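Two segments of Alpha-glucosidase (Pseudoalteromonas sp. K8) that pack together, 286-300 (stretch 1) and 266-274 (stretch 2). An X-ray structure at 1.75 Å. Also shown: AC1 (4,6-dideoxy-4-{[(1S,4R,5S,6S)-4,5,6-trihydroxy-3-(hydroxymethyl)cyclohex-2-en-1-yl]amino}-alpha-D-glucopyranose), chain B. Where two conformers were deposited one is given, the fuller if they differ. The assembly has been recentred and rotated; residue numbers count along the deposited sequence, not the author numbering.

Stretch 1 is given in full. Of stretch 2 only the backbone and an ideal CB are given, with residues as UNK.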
# COMPACT_ATOMS: atom_id res chain seq x y z
N HIS A 286 19.03 11.54 -22.80
CA HIS A 286 18.36 12.07 -21.63
C HIS A 286 16.84 12.05 -21.82
O HIS A 286 16.33 12.55 -22.82
CB HIS A 286 18.84 13.49 -21.35
CG HIS A 286 18.38 14.04 -20.04
ND1 HIS A 286 18.16 15.39 -19.82
CD2 HIS A 286 18.09 13.42 -18.87
CE1 HIS A 286 17.77 15.57 -18.57
NE2 HIS A 286 17.72 14.40 -17.97
N GLY A 287 16.12 11.47 -20.86
CA GLY A 287 14.68 11.40 -20.99
C GLY A 287 14.00 12.74 -20.79
O GLY A 287 13.13 13.14 -21.56
N ALA A 288 14.41 13.47 -19.74
CA ALA A 288 13.69 14.66 -19.26
C ALA A 288 14.14 15.90 -20.04
O ALA A 288 14.90 16.73 -19.56
CB ALA A 288 13.93 14.84 -17.77
N THR A 289 13.63 16.02 -21.26
CA THR A 289 13.85 17.22 -22.06
C THR A 289 12.52 17.93 -22.29
O THR A 289 11.45 17.33 -22.21
CB THR A 289 14.49 16.90 -23.41
OG1 THR A 289 13.52 16.25 -24.25
CG2 THR A 289 15.69 16.00 -23.22
N THR A 290 12.62 19.22 -22.60
CA THR A 290 11.43 19.99 -22.95
C THR A 290 10.67 19.33 -24.10
O THR A 290 9.45 19.13 -24.02
CB THR A 290 11.83 21.42 -23.32
OG1 THR A 290 12.58 21.99 -22.24
CG2 THR A 290 10.61 22.28 -23.58
N LYS A 291 11.39 18.97 -25.16
CA LYS A 291 10.76 18.35 -26.32
C LYS A 291 10.06 17.05 -25.96
O LYS A 291 8.91 16.82 -26.36
CB LYS A 291 11.83 18.11 -27.40
CG LYS A 291 11.35 17.34 -28.62
CD LYS A 291 12.48 17.27 -29.65
CE LYS A 291 12.03 16.60 -30.95
NZ LYS A 291 11.73 15.15 -30.76
N ASN A 292 10.73 16.18 -25.21
CA ASN A 292 10.11 14.91 -24.84
C ASN A 292 8.90 15.14 -23.95
O ASN A 292 7.86 14.49 -24.13
CB ASN A 292 11.12 14.00 -24.12
CG ASN A 292 12.09 13.33 -25.08
OD1 ASN A 292 11.84 13.24 -26.28
ND2 ASN A 292 13.21 12.84 -24.55
N THR A 293 9.00 16.06 -22.99
CA THR A 293 7.89 16.30 -22.08
C THR A 293 6.67 16.82 -22.84
O THR A 293 5.54 16.39 -22.59
CB THR A 293 8.30 17.26 -20.97
OG1 THR A 293 9.41 16.71 -20.25
CG2 THR A 293 7.16 17.49 -20.01
N LYS A 294 6.89 17.74 -23.79
CA LYS A 294 5.78 18.25 -24.59
C LYS A 294 5.14 17.14 -25.42
O LYS A 294 3.92 17.12 -25.61
CB LYS A 294 6.25 19.38 -25.49
CG LYS A 294 6.56 20.68 -24.77
CD LYS A 294 6.91 21.79 -25.76
CE LYS A 294 6.98 23.14 -25.06
NZ LYS A 294 7.29 24.28 -25.99
N TYR A 295 5.96 16.22 -25.93
CA TYR A 295 5.42 15.10 -26.69
C TYR A 295 4.52 14.23 -25.81
O TYR A 295 3.43 13.82 -26.24
CB TYR A 295 6.56 14.29 -27.29
CG TYR A 295 6.20 12.90 -27.76
CD1 TYR A 295 5.65 12.68 -29.02
CD2 TYR A 295 6.44 11.80 -26.94
CE1 TYR A 295 5.33 11.40 -29.44
CE2 TYR A 295 6.13 10.52 -27.36
CZ TYR A 295 5.57 10.32 -28.61
OH TYR A 295 5.26 9.03 -29.00
N TYR A 296 4.95 13.96 -24.58
CA TYR A 296 4.11 13.18 -23.67
C TYR A 296 2.85 13.95 -23.29
O TYR A 296 1.77 13.35 -23.18
CB TYR A 296 4.91 12.79 -22.42
CG TYR A 296 5.70 11.51 -22.56
CD1 TYR A 296 6.82 11.45 -23.39
CD2 TYR A 296 5.34 10.36 -21.86
CE1 TYR A 296 7.55 10.28 -23.52
CE2 TYR A 296 6.07 9.18 -21.99
CZ TYR A 296 7.16 9.15 -22.81
OH TYR A 296 7.89 7.99 -22.94
N MET A 297 2.96 15.26 -23.08
CA MET A 297 1.77 16.04 -22.73
C MET A 297 0.76 16.04 -23.86
O MET A 297 -0.45 15.96 -23.61
CB MET A 297 2.16 17.48 -22.37
CG MET A 297 2.75 17.60 -20.98
SD MET A 297 3.62 19.16 -20.76
CE MET A 297 2.70 19.88 -19.46
N ASP A 298 1.23 16.13 -25.11
CA ASP A 298 0.33 16.04 -26.25
C ASP A 298 -0.42 14.71 -26.25
O ASP A 298 -1.63 14.67 -26.47
CB ASP A 298 1.10 16.21 -27.56
CG ASP A 298 1.62 17.62 -27.78
OD1 ASP A 298 1.04 18.57 -27.19
OD2 ASP A 298 2.59 17.78 -28.54
N PHE A 299 0.31 13.62 -26.01
CA PHE A 299 -0.31 12.31 -25.95
C PHE A 299 -1.33 12.24 -24.82
O PHE A 299 -2.45 11.76 -25.00
CB PHE A 299 0.77 11.24 -25.78
CG PHE A 299 0.25 9.82 -25.74
CD1 PHE A 299 0.12 9.09 -26.91
CD2 PHE A 299 -0.09 9.22 -24.53
CE1 PHE A 299 -0.36 7.78 -26.87
CE2 PHE A 299 -0.57 7.92 -24.49
CZ PHE A 299 -0.70 7.20 -25.67
N ALA A 300 -0.94 12.72 -23.63
CA ALA A 300 -1.85 12.71 -22.49
C ALA A 300 -3.11 13.51 -22.78
O ALA A 300 -4.22 13.07 -22.46
CB ALA A 300 -1.15 13.25 -21.24
N UNK A 266 -2.15 8.70 -15.21
CA UNK A 266 -1.00 9.47 -15.67
C UNK A 266 -0.08 8.59 -16.51
O UNK A 266 -0.17 7.36 -16.49
CB UNK A 266 -0.24 10.06 -14.48
N UNK A 267 0.77 9.26 -17.29
CA UNK A 267 1.85 8.61 -18.02
C UNK A 267 3.15 9.24 -17.56
O UNK A 267 3.15 10.14 -16.71
CB UNK A 267 1.67 8.74 -19.53
N UNK A 268 4.27 8.79 -18.10
CA UNK A 268 5.50 9.39 -17.65
C UNK A 268 6.71 9.09 -18.49
O UNK A 268 6.79 8.04 -19.13
CB UNK A 268 5.78 8.95 -16.21
N UNK A 269 7.65 10.04 -18.52
CA UNK A 269 9.00 9.77 -18.98
C UNK A 269 9.65 8.99 -17.83
O UNK A 269 10.01 9.57 -16.80
CB UNK A 269 9.76 11.05 -19.33
N UNK A 270 9.70 7.67 -17.98
CA UNK A 270 9.91 6.78 -16.86
C UNK A 270 10.38 5.40 -17.32
O UNK A 270 11.53 5.02 -17.10
CB UNK A 270 8.62 6.66 -16.04
N UNK A 271 9.49 4.64 -17.97
CA UNK A 271 9.81 3.27 -18.38
C UNK A 271 11.01 3.24 -19.32
O UNK A 271 11.81 2.30 -19.27
CB UNK A 271 8.60 2.62 -19.06
N UNK A 272 11.14 4.25 -20.19
CA UNK A 272 12.29 4.30 -21.09
C UNK A 272 13.62 4.25 -20.36
O UNK A 272 14.58 3.65 -20.85
CB UNK A 272 12.23 5.57 -21.94
N UNK A 273 13.70 4.87 -19.18
CA UNK A 273 14.93 4.75 -18.40
C UNK A 273 15.08 3.34 -17.83
O UNK A 273 16.19 2.81 -17.78
CB UNK A 273 14.95 5.78 -17.27
N UNK A 274 13.98 2.72 -17.42
CA UNK A 274 14.07 1.37 -16.86
C UNK A 274 14.44 0.33 -17.91
O UNK A 274 15.09 -0.67 -17.57
CB UNK A 274 12.74 0.99 -16.20
C1 AC1 B . 16.88 -0.04 -6.86
O2 AC1 B . 15.73 -1.11 -5.06
C2 AC1 B . 15.75 0.09 -5.86
C4A AC1 B . 12.05 5.26 -10.00
C3 AC1 B . 14.43 0.32 -6.54
O3 AC1 B . 13.36 0.36 -5.57
C4 AC1 B . 14.49 1.58 -7.36
N4A AC1 B . 13.15 2.04 -7.84
C5 AC1 B . 15.39 1.14 -8.50
O5 AC1 B . 16.76 0.97 -7.96
C6 AC1 B . 15.44 2.09 -9.66
C1B AC1 B . 12.86 3.50 -7.59
C2B AC1 B . 11.31 3.87 -8.09
O2B AC1 B . 10.43 2.90 -7.51
C3B AC1 B . 11.22 3.95 -9.49
O3B AC1 B . 9.86 4.08 -9.97
O4 AC1 B . 12.10 5.29 -11.41
C5B AC1 B . 13.40 5.32 -9.48
C7B AC1 B . 13.79 4.40 -8.19
C6B AC1 B . 14.19 6.61 -9.72
O6B AC1 B . 13.67 7.60 -8.89

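Helix 290-300 runs roughly antiparallel to strand 266-269, with the axes 8.9 Å apart at closest approach.

Position 266 points away from stretch 1, which sets no preference. It is Tyr-266.

Position 267 points toward the helix. Its ideal CB lies 4.6 Å from Tyr-296 CD2 and 5.3 Å from Phe-299 CD2. The Tyr-296 and Phe-299 rings and Ala-300 CB border the space ahead, and Tyr-296 O faces it as well. A mid-sized aliphatic residue would suit: valine, isoleucine, leucine or methionine. The residue is Ile-267. Its CD1 reaches Phe-299 CD2 at 3.7 Å, near the plane of that ring, and Ala-300 CB at 3.8 Å. The same CD1 lies 3.9 Å from Tyr-296 CD2 and 3.4 Å from Tyr-296 O.

Position 268 is extended, at phi/psi -167/150. A CB here would point away from stretch 1 and meet none of it. The helix therefore does not choose the residue. It is Gly-268. Its backbone O packs 3.2 Å from Tyr-296 CE2.

Position 269 has a sideways CB, 4.7 Å from Tyr-296 CZ and 4.5 Å from Gly-287 O. The Tyr-296 ring forms one wall, and the turn at 287-288 lies nearby. Gly-287 O already accepts from Asn-292 ND2 and Thr-289 N, so a polar group is not required. A branched or flexible aliphatic residue would fit. The residue is Ile-269. Its CG1 sits over the face of the Tyr-296 ring, 3.7 Å from the ring centroid, in a CH-pi contact. CG2 packs 3.6 Å from Gly-287 C, and CD1 reaches Thr-293 OG1 at 3.6 Å and Asn-292 CB at 3.8 Å.

Position 270 is an N-cap with a sideways CB, free of stretch 1. The nearby AC1 would suit a donor with reach. The residue is Trp-270, whose NE1 donates to AC1 O3B at 3.1 Å.

Position 271 meets nothing of stretch 1 and is open to many residues. It is Trp-271, whose side chain leads away.

Position 272 points toward the helix, its ideal CB 5.1 Å from Tyr-296 OH. Stretch 1 leaves some room here, so glycine, alanine or serine could fit, and it does not by itself require glycine. It is Gly-272. Water 1 accepts from Gly-272 N at 3.0 Å and also bonds Tyr-296 OH at 3.0 Å.

Position 273 points sideways, so a long flexible residue could bend back. Met-273 does: SD lies 4.3 Å from Gly-287 CA.

Position 274 is out of reach of stretch 1, but AC1 favours a donor. His-274 NE2 donates to AC1 O4 at 2.9 Å.

Stretch 2 (266-274) YIGIWWGMH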
# COMPACT_ATOMS: atom_id res chain seq x y z
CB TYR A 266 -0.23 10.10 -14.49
CG TYR A 266 0.53 9.15 -13.59
CD1 TYR A 266 -0.13 8.36 -12.66
CD2 TYR A 266 1.92 9.08 -13.64
CE1 TYR A 266 0.56 7.50 -11.82
CE2 TYR A 266 2.62 8.23 -12.80
CZ TYR A 266 1.94 7.44 -11.90
OH TYR A 266 2.64 6.59 -11.07
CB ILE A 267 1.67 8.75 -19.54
CG1 ILE A 267 1.70 10.24 -19.93
CG2 ILE A 267 0.38 8.07 -20.00
CD1 ILE A 267 1.45 10.48 -21.41
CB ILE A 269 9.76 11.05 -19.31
CG1 ILE A 269 9.09 11.74 -20.50
CG2 ILE A 269 11.22 10.75 -19.62
CD1 ILE A 269 9.59 13.16 -20.78
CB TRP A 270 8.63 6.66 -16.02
CG TRP A 270 8.82 5.73 -14.88
CD1 TRP A 270 9.55 5.97 -13.75
CD2 TRP A 270 8.31 4.39 -14.75
NE1 TRP A 270 9.52 4.86 -12.92
CE2 TRP A 270 8.77 3.88 -13.52
CE3 TRP A 270 7.51 3.57 -15.56
CZ2 TRP A 270 8.47 2.59 -13.08
CZ3 TRP A 270 7.21 2.29 -15.13
CH2 TRP A 270 7.69 1.81 -13.90
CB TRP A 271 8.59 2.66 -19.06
CG TRP A 271 8.65 1.21 -19.43
CD1 TRP A 271 8.59 0.68 -20.69
CD2 TRP A 271 8.71 0.09 -18.53
NE1 TRP A 271 8.62 -0.69 -20.64
CE2 TRP A 271 8.69 -1.08 -19.33
CE3 TRP A 271 8.78 -0.04 -17.14
CZ2 TRP A 271 8.75 -2.36 -18.77
CZ3 TRP A 271 8.82 -1.31 -16.59
CH2 TRP A 271 8.80 -2.45 -17.40
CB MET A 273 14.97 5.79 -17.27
CG MET A 273 15.37 7.19 -17.74
SD MET A 273 13.93 8.15 -18.29
CE MET A 273 13.21 8.61 -16.71
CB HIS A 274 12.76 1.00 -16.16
CG HIS A 274 12.61 1.67 -14.84
ND1 HIS A 274 13.12 1.14 -13.68
CD2 HIS A 274 12.06 2.87 -14.50
CE1 HIS A 274 12.87 1.96 -12.67
NE2 HIS A 274 12.23 3.02 -13.15
O HOH W 1 9.07 6.40 -20.63
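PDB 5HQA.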